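Long-range contact in gamma-glutamylcyclotransferase (Homo sapiens, PDB 3CRY), which catalyses the release of 5-oxoproline from gamma-glutamyl dipeptides and may play a significant part in glutathione homeostasis: residues D95-E109 with E119-E131. The protein carries 1 engineered substitution. Residues are numbered along the deposited sequence; the frame is centred on the assembly and turned at random. Where two conformers were deposited one is given.
Sequences DEQQGVKSGMYVVIE and EITCRSYLMTNYE. Engineered in segment 95-109: Gln98 (natural residue Glu).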
loop_
_atom_site.group_PDB
_atom_site.type_symbol
_atom_site.label_atom_id
_atom_site.label_comp_id
_atom_site.label_asym_id
_atom_site.label_seq_id
_atom_site.Cartn_x
_atom_site.Cartn_y
_atom_site.Cartn_z
ATOM N N ASP A 95 1.651 -3.544 -13.320
ATOM C CA ASP A 95 2.100 -4.264 -12.127
ATOM C C ASP A 95 3.469 -4.906 -12.331
ATOM O O ASP A 95 4.356 -4.778 -11.479
ATOM C CB ASP A 95 1.079 -5.341 -11.709
ATOM C CG ASP A 95 -0.232 -4.764 -11.168
ATOM O OD1 ASP A 95 -0.397 -3.520 -11.043
ATOM O OD2 ASP A 95 -1.128 -5.595 -10.858
ATOM N N GLU A 96 3.639 -5.602 -13.458
ATOM C CA GLU A 96 4.896 -6.270 -13.780
ATOM C C GLU A 96 6.053 -5.278 -13.865
ATOM O O GLU A 96 7.165 -5.547 -13.399
ATOM C CB GLU A 96 4.753 -7.058 -15.085
ATOM C CG GLU A 96 4.518 -8.542 -14.861
ATOM C CD GLU A 96 5.806 -9.282 -14.601
ATOM O OE1 GLU A 96 6.799 -8.958 -15.283
ATOM O OE2 GLU A 96 5.846 -10.179 -13.731
ATOM N N GLN A 97 5.782 -4.122 -14.458
ATOM C CA GLN A 97 6.790 -3.064 -14.569
ATOM C C GLN A 97 7.312 -2.579 -13.222
ATOM O O GLN A 97 8.485 -2.202 -13.097
ATOM C CB GLN A 97 6.217 -1.891 -15.341
ATOM C CG GLN A 97 5.906 -2.235 -16.802
ATOM C CD GLN A 97 5.094 -1.171 -17.479
ATOM O OE1 GLN A 97 5.307 0.018 -17.252
ATOM N NE2 GLN A 97 4.138 -1.586 -18.306
ATOM N N GLN A 98 6.441 -2.597 -12.213
ATOM C CA GLN A 98 6.776 -2.101 -10.886
ATOM C C GLN A 98 7.320 -3.207 -9.968
ATOM O O GLN A 98 7.544 -2.968 -8.769
ATOM C CB GLN A 98 5.554 -1.449 -10.234
ATOM C CG GLN A 98 4.956 -0.287 -11.017
ATOM C CD GLN A 98 5.866 0.919 -11.045
ATOM O OE1 GLN A 98 6.587 1.198 -10.081
ATOM N NE2 GLN A 98 5.825 1.659 -12.139
ATOM N N GLY A 99 7.518 -4.408 -10.520
ATOM C CA GLY A 99 8.147 -5.504 -9.765
ATOM C C GLY A 99 7.339 -5.915 -8.532
ATOM O O GLY A 99 7.899 -6.277 -7.486
ATOM N N VAL A 100 6.019 -5.845 -8.654
ATOM C CA VAL A 100 5.136 -6.214 -7.533
ATOM C C VAL A 100 5.446 -7.647 -7.084
ATOM O O VAL A 100 5.548 -7.934 -5.889
ATOM C CB VAL A 100 3.625 -6.043 -7.886
ATOM C CG1 VAL A 100 2.718 -6.612 -6.770
ATOM C CG2 VAL A 100 3.283 -4.593 -8.134
ATOM N N LYS A 101 5.620 -8.553 -8.047
ATOM C CA LYS A 101 5.853 -9.962 -7.674
ATOM C C LYS A 101 7.190 -10.230 -6.982
ATOM O O LYS A 101 7.311 -11.229 -6.255
ATOM C CB LYS A 101 5.661 -10.875 -8.883
ATOM C CG LYS A 101 4.187 -11.030 -9.259
ATOM C CD LYS A 101 4.043 -11.997 -10.423
ATOM C CE LYS A 101 2.673 -11.939 -11.073
ATOM N NZ LYS A 101 2.756 -12.493 -12.472
ATOM N N SER A 102 8.174 -9.349 -7.173
ATOM C CA SER A 102 9.452 -9.482 -6.467
ATOM C C SER A 102 9.506 -8.618 -5.199
ATOM O O SER A 102 10.549 -8.493 -4.549
ATOM C CB SER A 102 10.636 -9.202 -7.410
ATOM O OG SER A 102 10.682 -7.850 -7.801
ATOM N N GLY A 103 8.367 -8.018 -4.855
ATOM C CA GLY A 103 8.255 -7.299 -3.591
ATOM C C GLY A 103 8.739 -5.871 -3.665
ATOM O O GLY A 103 8.981 -5.250 -2.606
ATOM N N MET A 104 8.895 -5.338 -4.884
ATOM C CA MET A 104 9.491 -4.004 -5.015
ATOM C C MET A 104 8.517 -2.880 -4.638
ATOM O O MET A 104 8.884 -1.931 -3.927
ATOM C CB MET A 104 10.154 -3.789 -6.396
ATOM C CG MET A 104 11.288 -4.820 -6.676
ATOM S SD MET A 104 12.660 -4.869 -5.445
ATOM C CE MET A 104 13.758 -3.608 -6.117
ATOM N N TYR A 105 7.290 -2.996 -5.136
ATOM C CA TYR A 105 6.194 -2.086 -4.818
ATOM C C TYR A 105 4.943 -2.912 -4.559
ATOM O O TYR A 105 4.822 -4.052 -5.036
ATOM C CB TYR A 105 5.901 -1.156 -6.000
ATOM C CG TYR A 105 6.947 -0.070 -6.273
ATOM C CD1 TYR A 105 8.066 -0.343 -7.058
ATOM C CD2 TYR A 105 6.799 1.211 -5.766
ATOM C CE1 TYR A 105 9.005 0.647 -7.343
ATOM C CE2 TYR A 105 7.738 2.226 -6.034
ATOM C CZ TYR A 105 8.840 1.927 -6.816
ATOM O OH TYR A 105 9.760 2.894 -7.092
ATOM N N VAL A 106 4.010 -2.317 -3.814
ATOM C CA VAL A 106 2.666 -2.861 -3.664
ATOM C C VAL A 106 1.690 -1.948 -4.410
ATOM O O VAL A 106 1.946 -0.720 -4.543
ATOM C CB VAL A 106 2.289 -3.018 -2.165
ATOM C CG1 VAL A 106 2.061 -1.645 -1.522
ATOM C CG2 VAL A 106 1.054 -3.918 -2.019
ATOM N N VAL A 107 0.608 -2.534 -4.943
ATOM C CA VAL A 107 -0.476 -1.753 -5.542
ATOM C C VAL A 107 -1.291 -1.065 -4.458
ATOM O O VAL A 107 -1.694 -1.714 -3.487
ATOM C CB VAL A 107 -1.449 -2.649 -6.385
ATOM C CG1 VAL A 107 -2.627 -1.831 -6.885
ATOM C CG2 VAL A 107 -0.719 -3.335 -7.518
ATOM N N ILE A 108 -1.514 0.236 -4.616
ATOM C CA ILE A 108 -2.405 0.997 -3.711
ATOM C C ILE A 108 -3.569 1.646 -4.467
ATOM O O ILE A 108 -3.549 1.762 -5.703
ATOM C CB ILE A 108 -1.638 2.098 -2.934
ATOM C CG1 ILE A 108 -1.047 3.162 -3.881
ATOM C CG2 ILE A 108 -0.576 1.471 -2.003
ATOM C CD1 ILE A 108 -0.310 4.285 -3.127
ATOM N N GLU A 109 -4.581 2.090 -3.720
ATOM C CA GLU A 109 -5.617 2.966 -4.264
ATOM C C GLU A 109 -5.481 4.266 -3.497
ATOM O O GLU A 109 -5.303 4.249 -2.271
ATOM C CB GLU A 109 -7.027 2.381 -4.030
ATOM C CG GLU A 109 -8.170 3.212 -4.632
ATOM C CD GLU A 109 -9.525 2.630 -4.278
ATOM O OE1 GLU A 109 -9.869 1.569 -4.824
ATOM O OE2 GLU A 109 -10.199 3.220 -3.417
ATOM N N GLU A 119 -12.182 15.427 -6.551
ATOM C CA GLU A 119 -11.531 14.199 -6.098
ATOM C C GLU A 119 -11.580 13.108 -7.175
ATOM O O GLU A 119 -12.616 12.896 -7.824
ATOM C CB GLU A 119 -12.146 13.698 -4.787
ATOM C CG GLU A 119 -11.374 12.548 -4.143
ATOM C CD GLU A 119 -11.737 12.358 -2.686
ATOM O OE1 GLU A 119 -12.681 11.589 -2.408
ATOM O OE2 GLU A 119 -11.059 12.978 -1.829
ATOM N N ILE A 120 -10.451 12.421 -7.339
ATOM C CA ILE A 120 -10.288 11.353 -8.335
ATOM C C ILE A 120 -9.747 10.107 -7.647
ATOM O O ILE A 120 -8.808 10.207 -6.865
ATOM C CB ILE A 120 -9.198 11.706 -9.386
ATOM C CG1 ILE A 120 -9.301 13.149 -9.866
ATOM C CG2 ILE A 120 -9.242 10.717 -10.560
ATOM C CD1 ILE A 120 -8.518 13.373 -11.128
ATOM N N THR A 121 -10.320 8.939 -7.948
ATOM C CA THR A 121 -9.778 7.671 -7.413
ATOM C C THR A 121 -8.780 7.036 -8.386
ATOM O O THR A 121 -9.127 6.755 -9.545
ATOM C CB THR A 121 -10.906 6.677 -7.052
ATOM O OG1 THR A 121 -11.798 7.314 -6.127
ATOM C CG2 THR A 121 -10.350 5.393 -6.430
ATOM N N CYS A 122 -7.557 6.769 -7.909
ATOM C CA CYS A 122 -6.482 6.275 -8.778
ATOM C C CYS A 122 -5.764 5.026 -8.267
ATOM O O CYS A 122 -5.633 4.835 -7.065
ATOM C CB CYS A 122 -5.395 7.347 -8.933
ATOM S SG CYS A 122 -5.933 8.861 -9.736
ATOM N N ARG A 123 -5.277 4.215 -9.199
ATOM C CA ARG A 123 -4.277 3.184 -8.882
ATOM C C ARG A 123 -2.897 3.856 -8.773
ATOM O O ARG A 123 -2.581 4.776 -9.534
ATOM C CB ARG A 123 -4.267 2.131 -9.994
ATOM C CG ARG A 123 -3.428 0.852 -9.735
ATOM C CD ARG A 123 -3.489 -0.060 -10.966
ATOM N NE ARG A 123 -3.006 -1.433 -10.724
ATOM C CZ ARG A 123 -3.752 -2.406 -10.178
ATOM N NH1 ARG A 123 -5.001 -2.170 -9.783
ATOM N NH2 ARG A 123 -3.243 -3.624 -10.005
ATOM N N SER A 124 -2.098 3.424 -7.801
ATOM C CA SER A 124 -0.693 3.832 -7.709
ATOM C C SER A 124 0.104 2.700 -7.070
ATOM O O SER A 124 -0.398 1.557 -6.982
ATOM C CB SER A 124 -0.548 5.160 -6.918
ATOM O OG SER A 124 0.698 5.793 -7.229
ATOM N N TYR A 125 1.332 3.012 -6.636
ATOM C CA TYR A 125 2.310 2.042 -6.117
ATOM C C TYR A 125 3.153 2.715 -5.072
ATOM O O TYR A 125 3.456 3.904 -5.200
ATOM C CB TYR A 125 3.251 1.555 -7.232
ATOM C CG TYR A 125 2.502 0.856 -8.348
ATOM C CD1 TYR A 125 2.277 -0.522 -8.294
ATOM C CD2 TYR A 125 1.987 1.583 -9.429
ATOM C CE1 TYR A 125 1.568 -1.173 -9.311
ATOM C CE2 TYR A 125 1.275 0.941 -10.448
ATOM C CZ TYR A 125 1.073 -0.434 -10.370
ATOM O OH TYR A 125 0.372 -1.052 -11.367
ATOM N N LEU A 126 3.524 1.954 -4.038
ATOM C CA LEU A 126 4.576 2.415 -3.125
ATOM C C LEU A 126 5.387 1.252 -2.547
ATOM O O LEU A 126 4.954 0.087 -2.616
ATOM C CB LEU A 126 3.985 3.329 -2.039
ATOM C CG LEU A 126 2.895 2.715 -1.129
ATOM C CD1 LEU A 126 3.430 1.685 -0.144
ATOM C CD2 LEU A 126 2.172 3.858 -0.381
ATOM N N MET A 127 6.575 1.552 -2.011
ATOM C CA MET A 127 7.440 0.508 -1.432
ATOM C C MET A 127 7.005 0.225 0.009
ATOM O O MET A 127 6.649 1.159 0.736
ATOM C CB MET A 127 8.886 0.993 -1.402
ATOM C CG MET A 127 9.470 1.262 -2.751
ATOM S SD MET A 127 11.162 1.928 -2.540
ATOM C CE MET A 127 11.502 2.305 -4.247
ATOM N N THR A 128 7.057 -1.038 0.426
ATOM C CA THR A 128 6.735 -1.390 1.814
ATOM C C THR A 128 7.939 -1.829 2.644
ATOM O O THR A 128 7.832 -1.942 3.878
ATOM C CB THR A 128 5.674 -2.518 1.898
ATOM O OG1 THR A 128 6.213 -3.729 1.350
ATOM C CG2 THR A 128 4.404 -2.151 1.126
ATOM N N ASN A 129 9.070 -2.074 1.974
ATOM C CA ASN A 129 10.260 -2.553 2.641
ATOM C C ASN A 129 11.443 -2.006 1.862
ATOM O O ASN A 129 11.790 -2.525 0.804
ATOM C CB ASN A 129 10.263 -4.107 2.651
ATOM C CG ASN A 129 11.415 -4.685 3.449
ATOM O OD1 ASN A 129 12.309 -3.949 3.895
ATOM N ND2 ASN A 129 11.414 -6.002 3.634
ATOM N N TYR A 130 12.014 -0.904 2.345
ATOM C CA TYR A 130 13.132 -0.287 1.602
ATOM C C TYR A 130 14.112 0.444 2.495
ATOM O O TYR A 130 13.804 0.737 3.643
ATOM C CB TYR A 130 12.597 0.687 0.528
ATOM C CG TYR A 130 12.023 2.008 1.060
ATOM C CD1 TYR A 130 10.711 2.095 1.558
ATOM C CD2 TYR A 130 12.791 3.174 1.049
ATOM C CE1 TYR A 130 10.189 3.327 2.042
ATOM C CE2 TYR A 130 12.284 4.399 1.540
ATOM C CZ TYR A 130 10.986 4.466 2.036
ATOM O OH TYR A 130 10.498 5.683 2.495
ATOM N N GLU A 131 15.287 0.751 1.936
ATOM C CA GLU A 131 16.303 1.580 2.615
ATOM C C GLU A 131 16.418 2.915 1.870
ATOM O O GLU A 131 16.623 2.916 0.654
ATOM C CB GLU A 131 17.652 0.846 2.647
ATOM C CG GLU A 131 17.691 -0.380 3.597
ATOM C CD GLU A 131 18.807 -1.396 3.278
ATOM O OE1 GLU A 131 19.735 -1.082 2.488
ATOM O OE2 GLU A 131 18.759 -2.520 3.830
HETATM O O HOH W 1 9.010 -2.842 -0.903
#
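The beta hairpin of strands 106-114 and 119-126, where Val106 and Ile108 pair with Leu126 and Ser124, illustrates how a hairpin's side chains can meet the helix end and loop that precede it, here the loop holding the active-site position Gln98. Within residues 106-109 and 123-126 two hydrogen-bonded pairs give four backbone bonds, among them Val106 N to Leu126 O at 2.8 Å. On the face bearing Val107, the Arg123 and Tyr125 side chains reach the last turn of helix 91-97. There Asp95 OD1 accepts the Tyr125 hydroxyl at 2.6 Å, nearly in line with its own C-O bond, and also Arg123 NH2 at 3.0 Å through its syn lone pair. NH2 bridges to OD2 as well, the carboxylate and guanidinium planes only 18° apart, while Val107 CG1 covers one guanidinium face. With an alanine in place of Asp95, the Tyr125 hydroxyl would probably lose its acceptor and Arg123 would be left to its other salt bridge, with Glu109 of the second subunit. Gln98, engineered from the glutamate that is the proton acceptor, has CG anti to its carbonyl carbon (chi1 -58°) and over the centre of the Tyr125 ring, a CH-pi contact. A bend at chi2 (-68°) turns its amide, and OE1 lies above the Tyr105 ring. Met127 CG lies over the opposite face as a CH-pi contact; SD makes an oblique Met-aromatic contact, and CE ends 3.4 Å from Tyr105 OH, which is hydrogen-bonded to Ala69 O.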